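Long-range contact in type IV pilus biogenesis protein PilB (Streptococcus sanguinis, PDB 7B7P), which is a bimodular minor type IV pilin with a direct role in adhesion, probably through its von Willebrand factor A-like module, which carries a metal-ion-dependent adhesion site: residues A[284-292]-A[343-351]. Sequence-based numbering, arbitrary orientation.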
loop_
_atom_site.group_PDB
_atom_site.type_symbol
_atom_site.label_atom_id
_atom_site.label_comp_id
_atom_site.label_asym_id
_atom_site.label_seq_id
_atom_site.Cartn_x
_atom_site.Cartn_y
_atom_site.Cartn_z
ATOM N N ASP A 284 15.402 8.325 11.161
ATOM C CA ASP A 284 15.567 8.291 12.609
ATOM C C ASP A 284 15.884 9.664 13.193
ATOM O O ASP A 284 16.345 9.751 14.334
ATOM C CB ASP A 284 16.668 7.297 12.995
ATOM C CG ASP A 284 18.084 7.906 12.903
ATOM O OD1 ASP A 284 18.314 8.745 12.007
ATOM O OD2 ASP A 284 18.966 7.545 13.723
ATOM N N GLY A 285 15.660 10.740 12.444
ATOM C CA GLY A 285 16.098 12.033 12.935
ATOM C C GLY A 285 15.341 13.179 12.301
ATOM O O GLY A 285 14.638 13.030 11.298
ATOM N N ILE A 286 15.497 14.337 12.914
ATOM C CA ILE A 286 14.885 15.544 12.370
ATOM C C ILE A 286 15.547 15.892 11.038
ATOM O O ILE A 286 16.793 15.931 10.956
ATOM C CB ILE A 286 15.026 16.691 13.347
ATOM C CG1 ILE A 286 14.504 16.320 14.739
ATOM C CG2 ILE A 286 14.349 17.938 12.770
ATOM C CD1 ILE A 286 15.038 17.311 15.797
ATOM N N PRO A 287 14.776 16.159 9.992
ATOM C CA PRO A 287 15.359 16.670 8.743
ATOM C C PRO A 287 16.225 17.898 8.987
ATOM O O PRO A 287 15.815 18.855 9.644
ATOM C CB PRO A 287 14.126 17.013 7.899
ATOM C CG PRO A 287 13.056 16.126 8.417
ATOM C CD PRO A 287 13.313 16.018 9.905
ATOM N N ASN A 288 17.449 17.862 8.468
ATOM C CA ASN A 288 18.349 18.979 8.738
ATOM C C ASN A 288 19.312 19.228 7.586
ATOM O O ASN A 288 20.382 19.800 7.815
ATOM C CB ASN A 288 19.185 18.739 10.041
ATOM C CG ASN A 288 20.074 17.507 9.942
ATOM O OD1 ASN A 288 19.997 16.719 8.980
ATOM N ND2 ASN A 288 20.953 17.354 10.911
ATOM N N ALA A 289 18.995 18.771 6.374
ATOM C CA ALA A 289 19.875 18.974 5.235
ATOM C C ALA A 289 19.045 18.990 3.954
ATOM O O ALA A 289 17.974 18.379 3.878
ATOM C CB ALA A 289 20.967 17.887 5.186
ATOM N N TYR A 290 19.558 19.688 2.943
ATOM C CA TYR A 290 18.915 19.771 1.632
ATOM C C TYR A 290 19.988 20.159 0.626
ATOM O O TYR A 290 21.064 20.630 1.001
ATOM C CB TYR A 290 17.735 20.770 1.628
ATOM C CG TYR A 290 18.128 22.178 2.118
ATOM C CD1 TYR A 290 18.108 22.502 3.474
ATOM C CD2 TYR A 290 18.536 23.163 1.219
ATOM C CE1 TYR A 290 18.483 23.768 3.916
ATOM C CE2 TYR A 290 18.903 24.410 1.643
ATOM C CZ TYR A 290 18.891 24.717 2.986
ATOM O OH TYR A 290 19.274 25.978 3.405
ATOM N N LEU A 291 19.711 19.910 -0.653
ATOM C CA LEU A 291 20.603 20.314 -1.736
ATOM C C LEU A 291 19.983 21.461 -2.518
ATOM O O LEU A 291 18.771 21.482 -2.736
ATOM C CB LEU A 291 20.901 19.149 -2.679
ATOM C CG LEU A 291 21.741 18.075 -1.995
ATOM C CD1 LEU A 291 22.010 16.895 -2.905
ATOM C CD2 LEU A 291 23.025 18.690 -1.520
ATOM N N VAL A 292 20.814 22.426 -2.938
ATOM C CA VAL A 292 20.322 23.493 -3.795
ATOM C C VAL A 292 20.821 23.270 -5.216
ATOM O O VAL A 292 21.822 22.601 -5.472
ATOM C CB VAL A 292 20.681 24.909 -3.288
ATOM C CG1 VAL A 292 20.024 25.159 -1.941
ATOM C CG2 VAL A 292 22.204 25.140 -3.245
ATOM N N THR A 343 16.274 25.909 8.633
ATOM C CA THR A 343 16.883 24.762 7.973
ATOM C C THR A 343 15.966 23.547 8.022
ATOM O O THR A 343 15.905 22.765 7.065
ATOM C CB THR A 343 18.227 24.446 8.620
ATOM O OG1 THR A 343 18.978 25.656 8.743
ATOM C CG2 THR A 343 19.006 23.401 7.800
ATOM N N ARG A 344 15.254 23.362 9.139
ATOM C CA ARG A 344 14.368 22.216 9.241
ATOM C C ARG A 344 13.245 22.352 8.228
ATOM O O ARG A 344 12.992 21.436 7.435
ATOM C CB ARG A 344 13.832 22.087 10.676
ATOM C CG ARG A 344 12.847 20.925 10.882
ATOM C CD ARG A 344 12.261 20.865 12.300
ATOM N NE ARG A 344 11.430 22.020 12.630
ATOM C CZ ARG A 344 11.837 23.032 13.391
ATOM N NH1 ARG A 344 13.071 23.040 13.895
ATOM N NH2 ARG A 344 11.023 24.040 13.642
ATOM N N GLU A 345 12.608 23.521 8.210
ATOM C CA GLU A 345 11.593 23.831 7.214
ATOM C C GLU A 345 12.108 23.618 5.785
ATOM O O GLU A 345 11.412 23.015 4.962
ATOM C CB GLU A 345 11.099 25.271 7.427
ATOM C CG GLU A 345 10.231 25.804 6.290
ATOM C CD GLU A 345 9.010 24.911 5.983
ATOM O OE1 GLU A 345 8.480 24.257 6.919
ATOM O OE2 GLU A 345 8.581 24.869 4.805
ATOM N N ASN A 346 13.330 24.075 5.475
ATOM C CA ASN A 346 13.843 23.909 4.107
ATOM C C ASN A 346 14.108 22.441 3.774
ATOM O O ASN A 346 13.962 22.019 2.617
ATOM C CB ASN A 346 15.138 24.722 3.900
ATOM C CG ASN A 346 14.892 26.234 3.838
ATOM O OD1 ASN A 346 13.800 26.677 3.513
ATOM N ND2 ASN A 346 15.908 27.017 4.145
ATOM N N SER A 347 14.526 21.658 4.766
ATOM C CA SER A 347 14.770 20.237 4.547
ATOM C C SER A 347 13.474 19.483 4.277
ATOM O O SER A 347 13.440 18.558 3.453
ATOM C CB SER A 347 15.504 19.660 5.756
ATOM O OG SER A 347 15.828 18.308 5.517
ATOM N N ILE A 348 12.407 19.844 4.982
ATOM C CA ILE A 348 11.126 19.193 4.771
ATOM C C ILE A 348 10.529 19.627 3.438
ATOM O O ILE A 348 9.938 18.820 2.716
ATOM C CB ILE A 348 10.192 19.499 5.961
ATOM C CG1 ILE A 348 10.670 18.737 7.204
ATOM C CG2 ILE A 348 8.742 19.139 5.645
ATOM C CD1 ILE A 348 9.938 19.101 8.486
ATOM N N ALA A 349 10.671 20.911 3.092
ATOM C CA ALA A 349 10.120 21.411 1.835
ATOM C C ALA A 349 10.828 20.806 0.634
ATOM O O ALA A 349 10.200 20.582 -0.407
ATOM C CB ALA A 349 10.210 22.943 1.773
ATOM N N TYR A 350 12.128 20.540 0.756
ATOM C CA TYR A 350 12.862 19.873 -0.318
ATOM C C TYR A 350 12.198 18.557 -0.679
ATOM O O TYR A 350 11.999 18.243 -1.856
ATOM C CB TYR A 350 14.316 19.648 0.115
ATOM C CG TYR A 350 15.212 18.999 -0.927
ATOM C CD1 TYR A 350 15.004 19.223 -2.268
ATOM C CD2 TYR A 350 16.303 18.201 -0.557
ATOM C CE1 TYR A 350 15.802 18.672 -3.219
ATOM C CE2 TYR A 350 17.131 17.652 -1.504
ATOM C CZ TYR A 350 16.875 17.903 -2.847
ATOM O OH TYR A 350 17.668 17.367 -3.834
ATOM N N ALA A 351 11.839 17.771 0.338
ATOM C CA ALA A 351 11.200 16.486 0.099
ATOM C C ALA A 351 9.839 16.666 -0.570
ATOM O O ALA A 351 9.432 15.856 -1.408
ATOM C CB ALA A 351 11.078 15.734 1.425
#
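S347 reaches from helix 343-351 to the backbone of strand 289-291: its OG donates a hydrogen bond to A289 O at 2.7 Å, meeting the carbonyl at a C=O...OG angle of 132° and tilted from its plane. A chi1 of -176° swings OG away from the backbone N, out to the strand, where it also lies 3.2 Å from P287 CB. These two approaches make this the tightly packed part; the axes of the short strand and helix segments come within 7.0 Å. P287 CG rests on I348 CG1 at 3.7 Å. On the other flank of S347, Y290 lays one ring face over N346 CB, a CH-pi contact of 3.8 Å to the ring centroid; the N346 amide stands nearly upright to the ring, planes 79° apart, while T343 CG2 comes to the ring edge. Y290 OH is bonded to F314 N, which ties down the far end of the ring. Segment 284-292 leaves the MIDAS of the von Willebrand factor A-like domain: D284, a magnesium ligand of this protein, is followed by the loop through P287, and N288, pinned by T256, leads into 289-291, the outermost strand of a small antiparallel sheet; it is this strand that lies against helix 341-358. Farther along, Y350 CD2 meets Y290 CB at 3.7 Å, its ring turns one face to L291 O, and its OH bonds to D320 O. Looser is the partly exposed end at I286, whose CG2 touches R344 CD at 3.6 Å; the arginine chain bends along its length, and its NH2 bonds back to S341 OG.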